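PDB 1RIF: DNA helicase uvsW from Enterobacteria phage T4, which couples ATP hydrolysis to 3'-5' unwinding of duplex DNA, driving branch migration of Holliday junctions and the reorganisation of stalled replication forks. Local coordinates for residues A[4-9]-A[78-83]. The protein carries 1 engineered substitution. Sequence-based numbering, arbitrary orientation.
Sequences KVHFHD and KAWIDP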
ATOM      1  N   LYS A   4     -24.690  -0.998  -2.798  1.00 33.93           N
ATOM      2  CA  LYS A   4     -24.274   0.314  -2.310  1.00 33.06           C
ATOM      3  C   LYS A   4     -22.949   0.128  -1.593  1.00 32.04           C
ATOM      4  O   LYS A   4     -22.873  -0.591  -0.601  1.00 31.40           O
ATOM      5  CB  LYS A   4     -25.307   0.905  -1.338  1.00 34.38           C
ATOM      6  CG  LYS A   4     -26.489   1.590  -2.014  1.00 36.07           C
ATOM      7  CD  LYS A   4     -27.365   2.306  -0.999  1.00 39.09           C
ATOM      8  CE  LYS A   4     -28.489   3.093  -1.674  1.00 41.18           C
ATOM      9  NZ  LYS A   4     -29.562   3.510  -0.710  1.00 40.82           N
ATOM     10  N   VAL A   5     -21.901   0.764  -2.104  1.00 30.59           N
ATOM     11  CA  VAL A   5     -20.582   0.648  -1.498  1.00 28.17           C
ATOM     12  C   VAL A   5     -20.247   1.905  -0.693  1.00 28.90           C
ATOM     13  O   VAL A   5     -20.082   2.996  -1.242  1.00 28.77           O
ATOM     14  CB  VAL A   5     -19.514   0.382  -2.581  1.00 26.51           C
ATOM     15  CG1 VAL A   5     -18.156   0.189  -1.944  1.00 25.76           C
ATOM     16  CG2 VAL A   5     -19.894  -0.857  -3.372  1.00 24.55           C
ATOM     17  N   HIS A   6     -20.159   1.737   0.622  1.00 29.55           N
ATOM     18  CA  HIS A   6     -19.876   2.844   1.521  1.00 30.71           C
ATOM     19  C   HIS A   6     -18.436   2.917   1.977  1.00 30.70           C
ATOM     20  O   HIS A   6     -17.744   1.908   2.098  1.00 31.06           O
ATOM     21  CB  HIS A   6     -20.759   2.766   2.770  1.00 31.88           C
ATOM     22  CG  HIS A   6     -22.224   2.827   2.483  1.00 34.80           C
ATOM     23  ND1 HIS A   6     -22.974   1.706   2.194  1.00 35.91           N
ATOM     24  CD2 HIS A   6     -23.076   3.878   2.415  1.00 35.26           C
ATOM     25  CE1 HIS A   6     -24.224   2.065   1.960  1.00 36.28           C
ATOM     26  NE2 HIS A   6     -24.312   3.378   2.087  1.00 35.44           N
ATOM     27  N   PHE A   7     -17.995   4.133   2.244  1.00 29.87           N
ATOM     28  CA  PHE A   7     -16.652   4.346   2.725  1.00 30.04           C
ATOM     29  C   PHE A   7     -16.614   3.756   4.147  1.00 31.68           C
ATOM     30  O   PHE A   7     -17.615   3.782   4.865  1.00 31.88           O
ATOM     31  CB  PHE A   7     -16.357   5.848   2.751  1.00 26.82           C
ATOM     32  CG  PHE A   7     -14.939   6.183   3.108  1.00 25.08           C
ATOM     33  CD1 PHE A   7     -13.965   6.292   2.116  1.00 23.53           C
ATOM     34  CD2 PHE A   7     -14.570   6.368   4.438  1.00 23.12           C
ATOM     35  CE1 PHE A   7     -12.648   6.578   2.446  1.00 20.72           C
ATOM     36  CE2 PHE A   7     -13.253   6.654   4.775  1.00 22.85           C
ATOM     37  CZ  PHE A   7     -12.291   6.759   3.773  1.00 21.46           C
ATOM     38  N   HIS A   8     -15.461   3.213   4.532  1.00 32.63           N
ATOM     39  CA  HIS A   8     -15.238   2.612   5.848  1.00 32.84           C
ATOM     40  C   HIS A   8     -13.713   2.621   6.025  1.00 35.03           C
ATOM     41  O   HIS A   8     -13.043   1.634   5.739  1.00 39.98           O
ATOM     42  CB  HIS A   8     -15.757   1.168   5.861  1.00 31.27           C
ATOM     43  CG  HIS A   8     -15.517   0.452   7.154  1.00 30.78           C
ATOM     44  ND1 HIS A   8     -16.360   0.569   8.238  1.00 30.75           N
ATOM     45  CD2 HIS A   8     -14.494  -0.338   7.559  1.00 30.56           C
ATOM     46  CE1 HIS A   8     -15.864  -0.115   9.255  1.00 30.18           C
ATOM     47  NE2 HIS A   8     -14.732  -0.673   8.869  1.00 28.35           N
ATOM     48  N   ASP A   9     -13.168   3.731   6.503  1.00 33.80           N
ATOM     49  CA  ASP A   9     -11.716   3.909   6.652  1.00 29.95           C
ATOM     50  C   ASP A   9     -10.899   3.570   5.390  1.00 27.31           C
ATOM     51  O   ASP A   9     -11.444   3.136   4.370  1.00 24.29           O
ATOM     52  CB  ASP A   9     -11.152   3.195   7.914  1.00 30.25           C
ATOM     53  CG  ASP A   9     -11.058   1.673   7.791  1.00 30.74           C
ATOM     54  OD1 ASP A   9     -10.829   1.138   6.686  1.00 30.54           O
ATOM     55  OD2 ASP A   9     -11.173   1.008   8.842  1.00 28.84           O
ATOM     56  N   LYS A  78     -26.801  -3.282 -10.422  1.00 35.87           N
ATOM     57  CA  LYS A  78     -26.707  -1.823 -10.416  1.00 36.62           C
ATOM     58  C   LYS A  78     -26.127  -1.423  -9.065  1.00 35.71           C
ATOM     59  O   LYS A  78     -26.635  -1.848  -8.023  1.00 35.10           O
ATOM     60  CB  LYS A  78     -28.096  -1.187 -10.593  1.00 37.92           C
ATOM     61  CG  LYS A  78     -28.745  -1.404 -11.961  1.00 39.64           C
ATOM     62  CD  LYS A  78     -28.031  -0.638 -13.080  1.00 41.95           C
ATOM     63  CE  LYS A  78     -26.677  -1.253 -13.462  1.00 42.58           C
ATOM     64  NZ  LYS A  78     -25.960  -0.482 -14.533  1.00 43.27           N
ATOM     65  N   ALA A  79     -25.071  -0.608  -9.072  1.00 34.04           N
ATOM     66  CA  ALA A  79     -24.456  -0.210  -7.813  1.00 32.53           C
ATOM     67  C   ALA A  79     -24.090   1.261  -7.642  1.00 31.53           C
ATOM     68  O   ALA A  79     -23.687   1.926  -8.592  1.00 30.86           O
ATOM     69  CB  ALA A  79     -23.236  -1.066  -7.566  1.00 32.41           C
ATOM     70  N   TRP A  80     -24.243   1.749  -6.409  1.00 30.92           N
ATOM     71  CA  TRP A  80     -23.905   3.125  -6.030  1.00 29.27           C
ATOM     72  C   TRP A  80     -22.610   3.067  -5.220  1.00 29.91           C
ATOM     73  O   TRP A  80     -22.508   2.304  -4.255  1.00 28.77           O
ATOM     74  CB  TRP A  80     -24.993   3.756  -5.145  1.00 27.57           C
ATOM     75  CG  TRP A  80     -24.588   5.116  -4.570  1.00 25.48           C
ATOM     76  CD1 TRP A  80     -24.570   6.315  -5.232  1.00 25.67           C
ATOM     77  CD2 TRP A  80     -24.076   5.386  -3.249  1.00 24.04           C
ATOM     78  NE1 TRP A  80     -24.076   7.306  -4.413  1.00 24.28           N
ATOM     79  CE2 TRP A  80     -23.766   6.766  -3.192  1.00 24.20           C
ATOM     80  CE3 TRP A  80     -23.845   4.596  -2.113  1.00 23.56           C
ATOM     81  CZ2 TRP A  80     -23.239   7.373  -2.038  1.00 23.25           C
ATOM     82  CZ3 TRP A  80     -23.319   5.204  -0.961  1.00 22.10           C
ATOM     83  CH2 TRP A  80     -23.025   6.577  -0.938  1.00 21.82           C
ATOM     84  N   ILE A  81     -21.629   3.876  -5.604  1.00 29.09           N
ATOM     85  CA  ILE A  81     -20.362   3.890  -4.892  1.00 29.14           C
ATOM     86  C   ILE A  81     -20.170   5.218  -4.174  1.00 28.64           C
ATOM     87  O   ILE A  81     -20.227   6.280  -4.796  1.00 29.93           O
ATOM     88  CB  ILE A  81     -19.166   3.654  -5.851  1.00 29.85           C
ATOM     89  CG1 ILE A  81     -19.327   2.313  -6.573  1.00 29.96           C
ATOM     90  CG2 ILE A  81     -17.864   3.653  -5.068  1.00 28.73           C
ATOM     91  CD1 ILE A  81     -20.433   2.298  -7.608  1.00 33.00           C
ATOM     92  N   ASP A  82     -19.955   5.151  -2.863  1.00 27.39           N
ATOM     93  CA  ASP A  82     -19.747   6.350  -2.064  1.00 28.06           C
ATOM     94  C   ASP A  82     -18.712   7.193  -2.811  1.00 29.99           C
ATOM     95  O   ASP A  82     -17.616   6.716  -3.137  1.00 29.28           O
ATOM     96  CB  ASP A  82     -19.230   5.959  -0.678  1.00 27.70           C
ATOM     97  CG  ASP A  82     -19.216   7.120   0.293  1.00 27.77           C
ATOM     98  OD1 ASP A  82     -19.047   8.272  -0.164  1.00 28.90           O
ATOM     99  OD2 ASP A  82     -19.353   6.880   1.512  1.00 24.77           O
ATOM    100  N   PRO A  83     -19.049   8.456  -3.116  1.00 30.60           N
ATOM    101  CA  PRO A  83     -18.106   9.318  -3.837  1.00 30.24           C
ATOM    102  C   PRO A  83     -16.754   9.506  -3.138  1.00 29.25           C
ATOM    103  O   PRO A  83     -15.739   9.758  -3.793  1.00 28.73           O
ATOM    104  CB  PRO A  83     -18.884  10.623  -3.986  1.00 29.93           C
ATOM    105  CG  PRO A  83     -19.742  10.632  -2.758  1.00 31.83           C
ATOM    106  CD  PRO A  83     -20.245   9.213  -2.711  1.00 30.47           C
TER
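The carbonyl oxygen of Trp-80 is gripped twice by the neighbouring strand: Val-5 N donates a nearly straight hydrogen bond to Trp-80 O (2.7 Å) almost along the C=O axis, and Lys-4 CA adds a weaker C-H···O contact to Trp-80 O at 3.3 Å. One step on, Asp-82 N bonds Val-5 O, also at 2.7 Å, so Val-5 supplies both donor and acceptor to the parallel ladder joining strands 3-8 and 79-81. Strand 79-81 lies at one border of the mixed sheet in the N-terminal part of the chain, while strand 12-16 pairs antiparallel along the other side of 3-8.

Past this point Asp-82 replaces backbone with side chain. With CG anti to its N (chi1 -170°), OD2 of Asp-82 accepts Phe-7 N at 3.2 Å from above the carboxylate plane, while OD1 takes the backbone N-H of Gln-84; a short acidic side chain suits this place.

Val-5, buried and beta-branched as suits a strand, packs loosely against Ile-81 (CB to CG2, 4.4 Å). On the opposite face, partly exposed, the broad indole of Trp-80 can meet both Lys-4 methylenes (CE3 to Lys-4 CG, 4.0 Å), the ammonium leading away, and the flat His-6 imidazole, toward which rim atom CZ3 points in an offset edge-to-face pair (planes at 61°). The Phe-7 bond carries the pairing past the backbone ladder, and two amide donors on one carboxylate probably favour its ionised form.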